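Local coordinates for uncharacterized protein (PDB 6I86) that is of unknown function but, being encoded in the crocagin gene cluster, probably takes part in the biosynthesis of this ribosomally made peptide natural product, at residues A[87-92]-A[114-119]; A[64-69]-A[150-155]; A[92-97]-A[106-111]; A[16-21]-A[52-57]; A[125-130]-A[142-147]. All blocks are in the same frame, centred on the assembly; numbering follows the deposited sequence.

Contact 1: A[87-92]-A[114-119]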
# COMPACT_ATOMS: atom_id res chain seq x y z
N SER A 87 4.35 8.49 6.33
CA SER A 87 3.77 8.07 7.60
C SER A 87 2.29 7.77 7.38
O SER A 87 1.70 8.13 6.36
CB SER A 87 3.96 9.14 8.68
OG SER A 87 3.34 10.35 8.31
N ILE A 88 1.70 7.10 8.37
CA ILE A 88 0.28 6.79 8.33
C ILE A 88 -0.24 6.72 9.76
O ILE A 88 0.45 6.25 10.67
CB ILE A 88 -0.01 5.48 7.55
CG1 ILE A 88 -1.48 5.42 7.15
CG2 ILE A 88 0.37 4.25 8.37
CD1 ILE A 88 -1.82 4.26 6.25
N VAL A 89 -1.46 7.22 9.95
CA VAL A 89 -2.18 7.11 11.21
C VAL A 89 -3.24 6.03 11.06
O VAL A 89 -4.02 6.05 10.10
CB VAL A 89 -2.82 8.45 11.61
CG1 VAL A 89 -3.58 8.31 12.92
CG2 VAL A 89 -1.75 9.53 11.73
N LEU A 90 -3.26 5.09 12.00
CA LEU A 90 -4.19 3.95 11.96
C LEU A 90 -4.99 3.94 13.26
O LEU A 90 -4.59 3.28 14.24
CB LEU A 90 -3.43 2.64 11.75
CG LEU A 90 -2.65 2.53 10.45
CD1 LEU A 90 -1.75 1.31 10.46
CD2 LEU A 90 -3.58 2.50 9.25
N PRO A 91 -6.12 4.64 13.31
CA PRO A 91 -6.88 4.72 14.57
C PRO A 91 -7.40 3.38 15.07
O PRO A 91 -7.55 3.20 16.29
CB PRO A 91 -8.02 5.68 14.23
CG PRO A 91 -7.53 6.45 13.04
CD PRO A 91 -6.68 5.51 12.27
N SER A 92 -7.68 2.43 14.18
CA SER A 92 -8.13 1.10 14.57
C SER A 92 -7.06 0.04 14.42
O SER A 92 -7.23 -1.07 14.93
CB SER A 92 -9.37 0.69 13.77
OG SER A 92 -9.02 0.35 12.43
N PRO A 114 -3.11 -0.00 17.13
CA PRO A 114 -3.52 1.34 16.71
C PRO A 114 -2.44 2.36 17.04
O PRO A 114 -1.72 2.25 18.04
CB PRO A 114 -4.79 1.60 17.52
CG PRO A 114 -5.27 0.25 17.94
CD PRO A 114 -4.04 -0.59 18.11
N GLY A 115 -2.32 3.36 16.18
CA GLY A 115 -1.39 4.43 16.43
C GLY A 115 -0.80 4.94 15.13
O GLY A 115 -1.32 4.69 14.05
N ARG A 116 0.31 5.66 15.28
CA ARG A 116 0.95 6.39 14.20
C ARG A 116 2.26 5.70 13.83
O ARG A 116 3.04 5.32 14.71
CB ARG A 116 1.20 7.84 14.62
CG ARG A 116 1.99 8.65 13.63
CD ARG A 116 2.04 10.12 14.02
NE ARG A 116 0.74 10.60 14.50
CZ ARG A 116 0.03 11.55 13.90
NH1 ARG A 116 -1.13 11.93 14.40
NH2 ARG A 116 0.48 12.11 12.78
N TYR A 117 2.50 5.54 12.54
CA TYR A 117 3.62 4.75 12.05
C TYR A 117 4.40 5.53 11.00
O TYR A 117 3.81 6.20 10.15
CB TYR A 117 3.14 3.44 11.42
CG TYR A 117 2.58 2.47 12.42
CD1 TYR A 117 3.41 1.55 13.07
CD2 TYR A 117 1.23 2.47 12.74
CE1 TYR A 117 2.90 0.66 13.99
CE2 TYR A 117 0.71 1.59 13.66
CZ TYR A 117 1.55 0.69 14.29
OH TYR A 117 1.03 -0.20 15.21
N ARG A 118 5.72 5.44 11.08
CA ARG A 118 6.54 5.78 9.93
C ARG A 118 6.38 4.70 8.86
O ARG A 118 6.22 3.52 9.17
CB ARG A 118 8.01 5.94 10.33
CG ARG A 118 8.60 7.28 9.90
CD ARG A 118 9.97 7.54 10.51
NE ARG A 118 9.91 7.90 11.93
CZ ARG A 118 9.57 9.10 12.38
NH1 ARG A 118 9.55 9.35 13.68
NH2 ARG A 118 9.25 10.07 11.52
N VAL A 119 6.39 5.12 7.60
CA VAL A 119 6.10 4.23 6.49
C VAL A 119 7.19 4.41 5.44
O VAL A 119 7.45 5.53 4.99
CB VAL A 119 4.72 4.51 5.88
CG1 VAL A 119 4.52 3.66 4.62
CG2 VAL A 119 3.63 4.22 6.89
O HOH W 1 2.90 11.47 10.84

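Contact 2: A[64-69]-A[150-155]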
# COMPACT_ATOMS: atom_id res chain seq x y z
N VAL A 64 2.28 -6.67 -3.58
CA VAL A 64 2.77 -5.71 -2.59
C VAL A 64 2.92 -6.44 -1.27
O VAL A 64 1.94 -6.97 -0.73
CB VAL A 64 1.83 -4.50 -2.45
CG1 VAL A 64 2.42 -3.49 -1.48
CG2 VAL A 64 1.58 -3.86 -3.81
N ARG A 65 4.14 -6.47 -0.75
CA ARG A 65 4.41 -7.02 0.57
C ARG A 65 4.37 -5.90 1.60
O ARG A 65 4.99 -4.84 1.40
CB ARG A 65 5.77 -7.72 0.60
CG ARG A 65 6.15 -8.26 1.97
CD ARG A 65 7.48 -8.99 1.92
NE ARG A 65 7.47 -10.09 0.96
CZ ARG A 65 8.55 -10.56 0.34
NH1 ARG A 65 9.74 -10.03 0.60
NH2 ARG A 65 8.44 -11.55 -0.52
N CYS A 66 3.62 -6.10 2.67
CA CYS A 66 3.52 -5.14 3.76
C CYS A 66 4.10 -5.76 5.02
O CYS A 66 3.78 -6.90 5.37
CB CYS A 66 2.07 -4.71 4.00
SG CYS A 66 1.90 -3.34 5.17
N ILE A 67 4.96 -5.00 5.71
CA ILE A 67 5.67 -5.48 6.88
C ILE A 67 5.50 -4.49 8.01
O ILE A 67 5.74 -3.29 7.83
CB ILE A 67 7.17 -5.69 6.58
CG1 ILE A 67 7.36 -6.68 5.43
CG2 ILE A 67 7.92 -6.14 7.83
CD1 ILE A 67 8.75 -6.65 4.84
N LEU A 68 5.08 -4.98 9.17
CA LEU A 68 5.25 -4.26 10.42
C LEU A 68 6.60 -4.66 11.00
O LEU A 68 6.84 -5.85 11.23
CB LEU A 68 4.12 -4.56 11.40
CG LEU A 68 4.32 -3.97 12.80
CD1 LEU A 68 4.19 -2.46 12.79
CD2 LEU A 68 3.35 -4.59 13.80
N ARG A 69 7.47 -3.68 11.20
CA ARG A 69 8.83 -3.94 11.65
C ARG A 69 9.09 -3.11 12.90
O ARG A 69 8.46 -2.08 13.14
CB ARG A 69 9.85 -3.60 10.54
CG ARG A 69 11.16 -4.37 10.63
CD ARG A 69 12.13 -3.97 9.51
NE ARG A 69 11.83 -4.60 8.23
CZ ARG A 69 12.02 -5.89 7.95
NH1 ARG A 69 12.52 -6.70 8.87
NH2 ARG A 69 11.71 -6.36 6.75
N ILE A 150 6.00 -2.25 1.52
CA ILE A 150 5.57 -1.17 2.40
C ILE A 150 5.90 -1.59 3.83
O ILE A 150 5.36 -2.58 4.33
CB ILE A 150 4.07 -0.88 2.25
CG1 ILE A 150 3.72 -0.70 0.78
CG2 ILE A 150 3.70 0.37 3.04
CD1 ILE A 150 4.56 0.34 0.09
N THR A 151 6.78 -0.83 4.48
CA THR A 151 7.23 -1.17 5.83
C THR A 151 6.77 -0.10 6.81
O THR A 151 6.98 1.09 6.59
CB THR A 151 8.75 -1.31 5.88
OG1 THR A 151 9.18 -2.25 4.90
CG2 THR A 151 9.18 -1.79 7.26
N LEU A 152 6.14 -0.54 7.89
CA LEU A 152 5.69 0.33 8.96
C LEU A 152 6.52 0.09 10.21
O LEU A 152 6.90 -1.05 10.50
CB LEU A 152 4.21 0.09 9.28
CG LEU A 152 3.08 0.66 8.41
CD1 LEU A 152 3.14 0.14 6.98
CD2 LEU A 152 1.73 0.34 9.05
N TRP A 153 6.81 1.16 10.94
CA TRP A 153 7.38 1.02 12.28
C TRP A 153 6.94 2.23 13.10
O TRP A 153 6.65 3.29 12.52
CB TRP A 153 8.91 0.87 12.26
CG TRP A 153 9.72 2.02 11.73
CD1 TRP A 153 10.31 3.01 12.46
CD2 TRP A 153 10.10 2.25 10.37
NE1 TRP A 153 11.00 3.86 11.64
CE2 TRP A 153 10.89 3.42 10.35
CE3 TRP A 153 9.83 1.60 9.16
CZ2 TRP A 153 11.41 3.95 9.17
CZ3 TRP A 153 10.35 2.12 7.99
CH2 TRP A 153 11.13 3.28 8.00
N PRO A 154 6.85 2.09 14.42
CA PRO A 154 6.19 3.13 15.23
C PRO A 154 6.85 4.49 15.07
O PRO A 154 8.07 4.62 15.10
CB PRO A 154 6.33 2.60 16.66
CG PRO A 154 6.50 1.13 16.51
CD PRO A 154 7.29 0.96 15.25
N GLU A 155 6.01 5.51 14.91
CA GLU A 155 6.50 6.88 14.87
C GLU A 155 6.77 7.37 16.29
O GLU A 155 5.85 7.43 17.11
CB GLU A 155 5.52 7.80 14.14
CG GLU A 155 6.14 9.15 13.78
CD GLU A 155 5.49 9.80 12.58
OE1 GLU A 155 4.50 9.26 12.05
OE2 GLU A 155 5.98 10.87 12.15
O HOH W 2 11.37 -3.88 5.28

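Contact 3: A[92-97]-A[106-111]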
# COMPACT_ATOMS: atom_id res chain seq x y z
N SER A 92 -7.68 2.43 14.18
CA SER A 92 -8.13 1.10 14.57
C SER A 92 -7.06 0.04 14.42
O SER A 92 -7.23 -1.07 14.93
CB SER A 92 -9.37 0.69 13.77
OG SER A 92 -9.02 0.35 12.43
N GLY A 93 -5.96 0.34 13.73
CA GLY A 93 -4.93 -0.64 13.46
C GLY A 93 -5.22 -1.57 12.31
O GLY A 93 -4.35 -2.38 11.95
N ARG A 94 -6.41 -1.49 11.71
CA ARG A 94 -6.78 -2.36 10.59
C ARG A 94 -6.36 -1.68 9.29
O ARG A 94 -7.02 -0.76 8.81
CB ARG A 94 -8.27 -2.65 10.61
CG ARG A 94 -8.65 -3.93 9.91
CD ARG A 94 -10.15 -4.16 9.92
NE ARG A 94 -10.57 -4.92 8.75
CZ ARG A 94 -10.47 -6.24 8.66
NH1 ARG A 94 -9.96 -6.94 9.66
NH2 ARG A 94 -10.88 -6.87 7.56
N LEU A 95 -5.25 -2.15 8.73
CA LEU A 95 -4.72 -1.61 7.48
C LEU A 95 -5.38 -2.34 6.31
O LEU A 95 -5.30 -3.56 6.21
CB LEU A 95 -3.20 -1.77 7.43
CG LEU A 95 -2.49 -1.26 6.18
CD1 LEU A 95 -2.59 0.25 6.09
CD2 LEU A 95 -1.05 -1.72 6.18
N VAL A 96 -6.03 -1.57 5.43
CA VAL A 96 -6.71 -2.12 4.27
C VAL A 96 -6.30 -1.35 3.02
O VAL A 96 -5.71 -0.26 3.10
CB VAL A 96 -8.25 -2.09 4.42
CG1 VAL A 96 -8.68 -2.82 5.68
CG2 VAL A 96 -8.73 -0.67 4.46
N ALA A 97 -6.63 -1.91 1.87
CA ALA A 97 -6.19 -1.37 0.59
C ALA A 97 -7.34 -1.33 -0.40
O ALA A 97 -8.23 -2.18 -0.38
CB ALA A 97 -5.04 -2.19 0.01
N ASN A 106 -11.61 -2.96 -0.23
CA ASN A 106 -11.57 -3.23 1.21
C ASN A 106 -10.72 -4.46 1.51
O ASN A 106 -11.10 -5.35 2.26
CB ASN A 106 -12.98 -3.37 1.77
CG ASN A 106 -13.01 -3.45 3.28
OD1 ASN A 106 -12.19 -2.84 3.96
ND2 ASN A 106 -13.95 -4.22 3.81
N ARG A 107 -9.55 -4.50 0.88
CA ARG A 107 -8.67 -5.66 0.98
C ARG A 107 -7.86 -5.58 2.27
O ARG A 107 -7.04 -4.67 2.44
CB ARG A 107 -7.74 -5.72 -0.23
CG ARG A 107 -6.75 -6.88 -0.19
CD ARG A 107 -7.42 -8.19 -0.59
NE ARG A 107 -8.14 -8.08 -1.85
CZ ARG A 107 -7.58 -8.26 -3.05
NH1 ARG A 107 -6.30 -8.55 -3.14
NH2 ARG A 107 -8.32 -8.14 -4.15
N HIS A 108 -8.09 -6.52 3.18
CA HIS A 108 -7.36 -6.53 4.44
C HIS A 108 -5.89 -6.83 4.18
O HIS A 108 -5.55 -7.80 3.51
CB HIS A 108 -7.94 -7.56 5.40
CG HIS A 108 -7.25 -7.59 6.73
ND1 HIS A 108 -6.84 -8.75 7.33
CD2 HIS A 108 -6.89 -6.58 7.57
CE1 HIS A 108 -6.26 -8.47 8.48
NE2 HIS A 108 -6.28 -7.16 8.65
N VAL A 109 -5.02 -5.99 4.73
CA VAL A 109 -3.57 -6.14 4.59
C VAL A 109 -2.96 -6.68 5.87
O VAL A 109 -2.42 -7.79 5.89
CB VAL A 109 -2.92 -4.80 4.19
CG1 VAL A 109 -1.43 -4.98 4.07
CG2 VAL A 109 -3.51 -4.27 2.89
N LEU A 110 -3.03 -5.92 6.96
CA LEU A 110 -2.52 -6.32 8.26
C LEU A 110 -3.36 -5.64 9.33
O LEU A 110 -3.93 -4.56 9.11
CB LEU A 110 -1.04 -5.94 8.43
CG LEU A 110 0.05 -6.76 7.75
CD1 LEU A 110 1.42 -6.14 7.98
CD2 LEU A 110 0.02 -8.20 8.24
N THR A 111 -3.45 -6.27 10.49
CA THR A 111 -3.98 -5.64 11.69
C THR A 111 -2.82 -5.42 12.65
O THR A 111 -2.21 -6.39 13.12
CB THR A 111 -5.08 -6.48 12.34
OG1 THR A 111 -6.22 -6.52 11.47
CG2 THR A 111 -5.48 -5.86 13.68
O HOH W 3 -12.08 -3.66 6.84
O HOH W 4 -8.76 -6.53 12.14
O HOH W 5 -11.25 -6.62 5.08

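Contact 4: A[16-21]-A[52-57]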
# COMPACT_ATOMS: atom_id res chain seq x y z
N THR A 16 -3.61 3.14 -11.86
CA THR A 16 -2.94 4.37 -11.46
C THR A 16 -2.51 4.33 -10.00
O THR A 16 -1.31 4.39 -9.70
CB THR A 16 -3.84 5.59 -11.70
OG1 THR A 16 -5.14 5.35 -11.14
CG2 THR A 16 -3.99 5.89 -13.18
N TRP A 17 -3.46 4.24 -9.08
CA TRP A 17 -3.19 4.38 -7.65
C TRP A 17 -3.66 3.17 -6.87
O TRP A 17 -4.81 2.73 -7.00
CB TRP A 17 -3.88 5.63 -7.09
CG TRP A 17 -3.29 6.92 -7.57
CD1 TRP A 17 -2.14 7.10 -8.29
CD2 TRP A 17 -3.82 8.23 -7.33
NE1 TRP A 17 -1.93 8.43 -8.52
CE2 TRP A 17 -2.95 9.15 -7.95
CE3 TRP A 17 -4.95 8.71 -6.67
CZ2 TRP A 17 -3.17 10.53 -7.91
CZ3 TRP A 17 -5.17 10.08 -6.63
CH2 TRP A 17 -4.28 10.97 -7.25
N ILE A 18 -2.76 2.63 -6.04
CA ILE A 18 -3.11 1.72 -4.96
C ILE A 18 -3.08 2.52 -3.67
O ILE A 18 -2.13 3.27 -3.42
CB ILE A 18 -2.15 0.52 -4.89
CG1 ILE A 18 -2.17 -0.25 -6.21
CG2 ILE A 18 -2.51 -0.40 -3.74
CD1 ILE A 18 -0.98 -1.17 -6.41
N LEU A 19 -4.13 2.38 -2.85
CA LEU A 19 -4.31 3.22 -1.68
C LEU A 19 -4.35 2.37 -0.42
O LEU A 19 -5.09 1.38 -0.36
CB LEU A 19 -5.60 4.05 -1.80
CG LEU A 19 -5.73 4.90 -3.06
CD1 LEU A 19 -7.15 5.42 -3.21
CD2 LEU A 19 -4.73 6.05 -3.05
N PHE A 20 -3.57 2.76 0.58
CA PHE A 20 -3.50 2.08 1.87
C PHE A 20 -4.05 3.01 2.94
O PHE A 20 -3.71 4.19 2.98
CB PHE A 20 -2.07 1.69 2.24
CG PHE A 20 -1.58 0.44 1.57
CD1 PHE A 20 -2.05 0.07 0.32
CD2 PHE A 20 -0.66 -0.37 2.20
CE1 PHE A 20 -1.59 -1.08 -0.29
CE2 PHE A 20 -0.21 -1.52 1.60
CZ PHE A 20 -0.68 -1.87 0.35
N PHE A 21 -4.89 2.48 3.83
CA PHE A 21 -5.53 3.32 4.83
C PHE A 21 -6.12 2.45 5.93
O PHE A 21 -6.29 1.24 5.78
CB PHE A 21 -6.63 4.19 4.21
CG PHE A 21 -7.50 3.46 3.23
CD1 PHE A 21 -8.66 2.82 3.65
CD2 PHE A 21 -7.16 3.40 1.89
CE1 PHE A 21 -9.46 2.14 2.75
CE2 PHE A 21 -7.96 2.71 0.98
CZ PHE A 21 -9.11 2.09 1.42
N VAL A 52 -1.64 6.19 2.46
CA VAL A 52 -0.38 6.10 1.72
C VAL A 52 -0.72 5.72 0.28
O VAL A 52 -1.57 4.86 0.04
CB VAL A 52 0.58 5.08 2.36
CG1 VAL A 52 1.72 4.73 1.42
CG2 VAL A 52 1.13 5.63 3.68
N LEU A 53 -0.06 6.37 -0.67
CA LEU A 53 -0.41 6.27 -2.09
C LEU A 53 0.70 5.54 -2.84
O LEU A 53 1.86 5.96 -2.79
CB LEU A 53 -0.65 7.67 -2.68
CG LEU A 53 -1.28 7.82 -4.07
CD1 LEU A 53 -2.05 9.13 -4.14
CD2 LEU A 53 -0.22 7.78 -5.16
N LEU A 54 0.33 4.46 -3.53
CA LEU A 54 1.25 3.68 -4.36
C LEU A 54 0.88 3.89 -5.82
O LEU A 54 -0.11 3.33 -6.30
CB LEU A 54 1.19 2.20 -3.99
CG LEU A 54 1.91 1.75 -2.72
CD1 LEU A 54 1.33 0.44 -2.22
CD2 LEU A 54 3.39 1.59 -3.02
N GLN A 55 1.68 4.67 -6.53
CA GLN A 55 1.44 4.95 -7.94
C GLN A 55 2.09 3.88 -8.81
O GLN A 55 3.21 3.43 -8.55
CB GLN A 55 1.98 6.33 -8.32
CG GLN A 55 1.88 6.66 -9.80
CD GLN A 55 1.67 8.14 -10.06
OE1 GLN A 55 0.91 8.81 -9.37
NE2 GLN A 55 2.36 8.66 -11.08
N VAL A 56 1.37 3.47 -9.85
CA VAL A 56 1.91 2.60 -10.89
C VAL A 56 1.89 3.37 -12.20
O VAL A 56 1.12 4.32 -12.39
CB VAL A 56 1.14 1.27 -11.02
CG1 VAL A 56 1.18 0.51 -9.71
CG2 VAL A 56 -0.29 1.52 -11.48
N VAL A 57 2.76 2.95 -13.12
CA VAL A 57 2.91 3.66 -14.38
C VAL A 57 1.82 3.26 -15.36
O VAL A 57 1.29 4.11 -16.09
CB VAL A 57 4.32 3.40 -14.95
CG1 VAL A 57 4.60 4.31 -16.12
CG2 VAL A 57 5.37 3.58 -13.86

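Contact 5: A[125-130]-A[142-147]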
# COMPACT_ATOMS: atom_id res chain seq x y z
N VAL A 125 10.30 -0.13 -10.23
CA VAL A 125 9.68 0.09 -11.53
C VAL A 125 10.09 -1.01 -12.50
O VAL A 125 9.30 -1.40 -13.38
CB VAL A 125 10.07 1.49 -12.06
CG1 VAL A 125 9.45 1.74 -13.43
CG2 VAL A 125 9.64 2.57 -11.08
N HIS A 126 11.31 -1.53 -12.36
CA HIS A 126 11.75 -2.64 -13.21
C HIS A 126 10.88 -3.87 -13.00
O HIS A 126 10.48 -4.53 -13.96
CB HIS A 126 13.22 -2.95 -12.91
CG HIS A 126 13.86 -3.83 -13.94
ND1 HIS A 126 14.34 -5.09 -13.66
CD2 HIS A 126 14.11 -3.63 -15.26
CE1 HIS A 126 14.85 -5.62 -14.75
NE2 HIS A 126 14.72 -4.76 -15.74
N GLU A 127 10.59 -4.20 -11.74
CA GLU A 127 9.73 -5.35 -11.47
C GLU A 127 8.29 -5.07 -11.87
O GLU A 127 7.61 -5.95 -12.41
CB GLU A 127 9.82 -5.73 -9.99
CG GLU A 127 9.14 -7.05 -9.63
CD GLU A 127 9.89 -8.25 -10.16
OE1 GLU A 127 11.08 -8.11 -10.53
OE2 GLU A 127 9.30 -9.35 -10.20
N GLU A 128 7.81 -3.85 -11.60
CA GLU A 128 6.45 -3.48 -11.99
C GLU A 128 6.23 -3.68 -13.48
O GLU A 128 5.20 -4.23 -13.90
CB GLU A 128 6.18 -2.02 -11.61
CG GLU A 128 4.90 -1.46 -12.23
CD GLU A 128 4.82 0.05 -12.17
OE1 GLU A 128 5.33 0.64 -11.19
OE2 GLU A 128 4.25 0.65 -13.10
N SER A 129 7.19 -3.25 -14.30
CA SER A 129 7.07 -3.33 -15.75
C SER A 129 7.09 -4.77 -16.28
O SER A 129 6.91 -4.96 -17.48
CB SER A 129 8.18 -2.52 -16.42
OG SER A 129 9.46 -3.04 -16.09
N LYS A 130 7.32 -5.77 -15.42
CA LYS A 130 7.18 -7.15 -15.84
C LYS A 130 5.74 -7.65 -15.82
O LYS A 130 5.47 -8.74 -16.32
CB LYS A 130 8.01 -8.08 -14.95
CG LYS A 130 9.51 -7.88 -14.98
CD LYS A 130 10.18 -8.80 -13.97
CE LYS A 130 11.67 -8.51 -13.84
NZ LYS A 130 12.28 -9.32 -12.75
N ALA A 142 4.36 -17.12 -9.16
CA ALA A 142 4.61 -17.24 -7.73
C ALA A 142 6.02 -16.80 -7.35
O ALA A 142 6.22 -16.26 -6.26
CB ALA A 142 4.37 -18.68 -7.29
N ASP A 143 6.99 -17.02 -8.23
CA ASP A 143 8.38 -16.72 -7.92
C ASP A 143 8.80 -15.32 -8.35
O ASP A 143 10.00 -15.02 -8.36
CB ASP A 143 9.30 -17.76 -8.57
CG ASP A 143 9.14 -17.82 -10.07
OD1 ASP A 143 8.19 -17.20 -10.60
OD2 ASP A 143 9.98 -18.47 -10.73
N GLU A 144 7.85 -14.46 -8.71
CA GLU A 144 8.15 -13.09 -9.10
C GLU A 144 7.60 -12.13 -8.06
O GLU A 144 6.82 -12.50 -7.18
CB GLU A 144 7.59 -12.78 -10.49
CG GLU A 144 8.31 -13.50 -11.61
CD GLU A 144 7.70 -13.25 -12.97
OE1 GLU A 144 6.97 -12.25 -13.12
OE2 GLU A 144 7.95 -14.06 -13.89
N GLY A 145 8.03 -10.88 -8.17
CA GLY A 145 7.67 -9.87 -7.20
C GLY A 145 8.39 -10.08 -5.88
O GLY A 145 9.25 -10.96 -5.75
N PRO A 146 8.05 -9.28 -4.86
CA PRO A 146 7.02 -8.23 -4.92
C PRO A 146 7.44 -7.01 -5.74
O PRO A 146 8.63 -6.70 -5.83
CB PRO A 146 6.83 -7.85 -3.45
CG PRO A 146 8.14 -8.17 -2.81
CD PRO A 146 8.67 -9.37 -3.52
N ASP A 147 6.45 -6.35 -6.34
CA ASP A 147 6.73 -5.11 -7.06
C ASP A 147 7.07 -3.98 -6.11
O ASP A 147 7.79 -3.04 -6.48
CB ASP A 147 5.54 -4.74 -7.94
CG ASP A 147 5.18 -5.84 -8.92
OD1 ASP A 147 5.82 -5.92 -9.99
OD2 ASP A 147 4.26 -6.62 -8.62
O HOH W 6 5.65 -11.83 -15.53

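Contact 1: A[87-92]-A[114-119]
The methyl CG2 of V89 lies over the centre of the R116 guanidinium, 3.5 Å from CZ; R116 bends at chi3 (-42°), which turns NE aside. R116 and V89 form an antiparallel non-hydrogen-bonded pair. On the same face, one water links R116 NH2 to S87 OG.

The other face holds I88, L90 and Y117. I88 CG2 rests in the notch formed by V119 CG2, at 3.6 Å, and Y117 CB, at 4.2 Å. L90 CD1 lies 3.9 Å from Y117 CD2, the two side chains crossing at about a right angle. G115 brings no side chain opposite L90, and its phi of 146° suits glycine. Where the strands end, P114 CB meets P91 O at 3.4 Å.

Paired hydrogen bonds join I88 to Y117 and L90 to G115. Strand 82-90 is an edge strand of the five-stranded mixed sheet; strand 115-123 is flanked on its other side by strand 148-154, and I88 and V119 pack on V52 of strand 51-55.

Contact 2: A[64-69]-A[150-155]
Parallel pairing of strands 60-69 and 148-154, in the interior of the five-stranded mixed sheet, makes this a buried backbone ladder with side chains packed on both faces. C66 pairs with I150, I67 with T151 and L68 with L152. Four hydrogen bonds, each 2.8 Å long, run from I150 N to R65 O, from I67 N to I150 O, from L152 N to I67 O and from R69 N to L152 O, all nearly straight.

The face carrying C66, L68, I150 and L152 is apolar. V64 CG1 meets I150 CG1 at 3.8 Å, and L68 CD1 lies 4.3 Å from L152 CB.

In the mixed sheet this is the parallel step: strand 4-14 pairs antiparallel with the far edge of 60-69, and 115-123 does the same beside 148-154.

The face of I67, T151 and R69 is mixed, aliphatic and polar. R69 lays its CB 3.8 Å from T151 CG2 and bends at chi3 (-79°). Its guanidinium has I67 CG2 over one face, toward the rim, and a water in plane at its edge. That water accepts from R69 NH2 and hydrogen-bonds to T151 OG1, while R69 NH1 donates to A2 O.

Contact 3: A[92-97]-A[106-111]
R94 lays its guanidinium flat on the H108 ring, the centres 4.1 Å apart and the planes 4° from parallel. H108 CD2 lies over the centre of the guanidinium. This is the water-rich side of the contact. Three waters sit in plane at the guanidinium edge: NE reaches N106 OD1, which also accepts from N28 ND2, through one, NH2 reaches N106 O through another, and NH1 reaches T111 OG1 through a third. T111 OG1 also shares a 2.9 Å hydrogen bond with H108 NE2, helping to fix the rotation of the imidazole. An alanine at R94 would probably leave this ring face without its stacking partner and the three water bridges without their donor.

The opposite face, with L95, A97 and V109 buried, is closely packed. L95 CD2 touches V109 CG1, and A97 CB lies 3.9 Å from V109 CG2. L95 O accepts a 2.9 Å bond from V109 N and a weak one from L110 N.

V109 and L110 thus both face L95, a classic beta bulge that shifts the register of the hairpin 94-99/107-111, while S92 OG accepts from R94 N in an ST turn that leads into strand 94-99.

Contact 4: A[16-21]-A[52-57]
W17 and L53 meet in a CH-pi contact: L53 CD1 sits 3.8 Å from the centroid of the six-membered ring, almost on its normal. L53 CD2 lies over the same indole, 3.7 Å from W17 CD1. On the other face, L54 CD1 makes a second CH-pi contact, over the F20 ring and offset toward its rim.

Among aliphatic contacts, I18 CB meets L54 CB at 3.8 Å, and L19 and L53 lie side by side.

One hydrogen bond joins side chains. W17 NE1 donates to Q55 OE1 over 3.0 Å, with the acceptor tilted 16° from the ring plane. An alanine at W17 would probably leave Q55 OE1 without this donor and open a gap beside L53. Backbone bonds pair I18 with L54, F20 with V52 and V56 with T16.

Strand 51-55 is an edge strand of the four-stranded antiparallel sheet; 17-22 lies next to it and pairs onward with 94-99. Helix 38-47 packs on W17, L19 and L53, while L54 and V52 meet strand 115-123.

Contact 5: A[125-130]-A[142-147]
E127 reaches from the short helix 125-128 to the backbone of G145, with D147 the second main contributor. CB lies 4.0 Å from D147 OD1. The next carbon, CG, anti to the backbone N (chi1 -171°), comes within 3.5 Å of the same oxygen and 3.9 Å of P146 O. The chain then bends at chi2 (71°), and CD comes up against G145. At the tip the two oxygens part: OE2 accepts a 2.8 Å hydrogen bond from G145 N, which approaches from above the carboxylate plane, and OE1 forms a 2.8 Å salt bridge with K130 NZ on its syn side. K130 would probably offset part of the charge of E127, with E144 and D147 nearby.

D147 OD1 lies near E127 O, 3.0 Å away, two acceptors that are not bonded to each other; it takes its hydrogen bond from H131 ND1. E144 OE1 is held by H131 NE2, and a water joins it to K130 O.

The cis peptide before P146 and the positive phi of G145 shape an irregular loop leading into strand 148-154; a side-chain-to-backbone hydrogen bond links it to the helix, and D147 adds backbone bonds to K63 and S124.

How the contacts relate
Contacts 1 and 2 belong to the five-stranded mixed sheet and are joined where 115-123 runs beside 148-154; contacts 3 and 4 belong to the four-stranded antiparallel sheet, joined where 94-99 meets 17-22. The two sheets pack through apolar residues, C66 against V109, I150 against L54, and V64 against F20. Contacts 2 and 4 are the buried ones, 1 and 3 partly buried; contacts 1, 2 and 3 each carry an arginine held by water, whereas the polar side-chain link of contact 4 is direct. Contact 5 lies farthest from the chain's centre and depends on carboxylates; it nevertheless reaches contact 4 through E128 and V57, and contact 2 through P146 and R65.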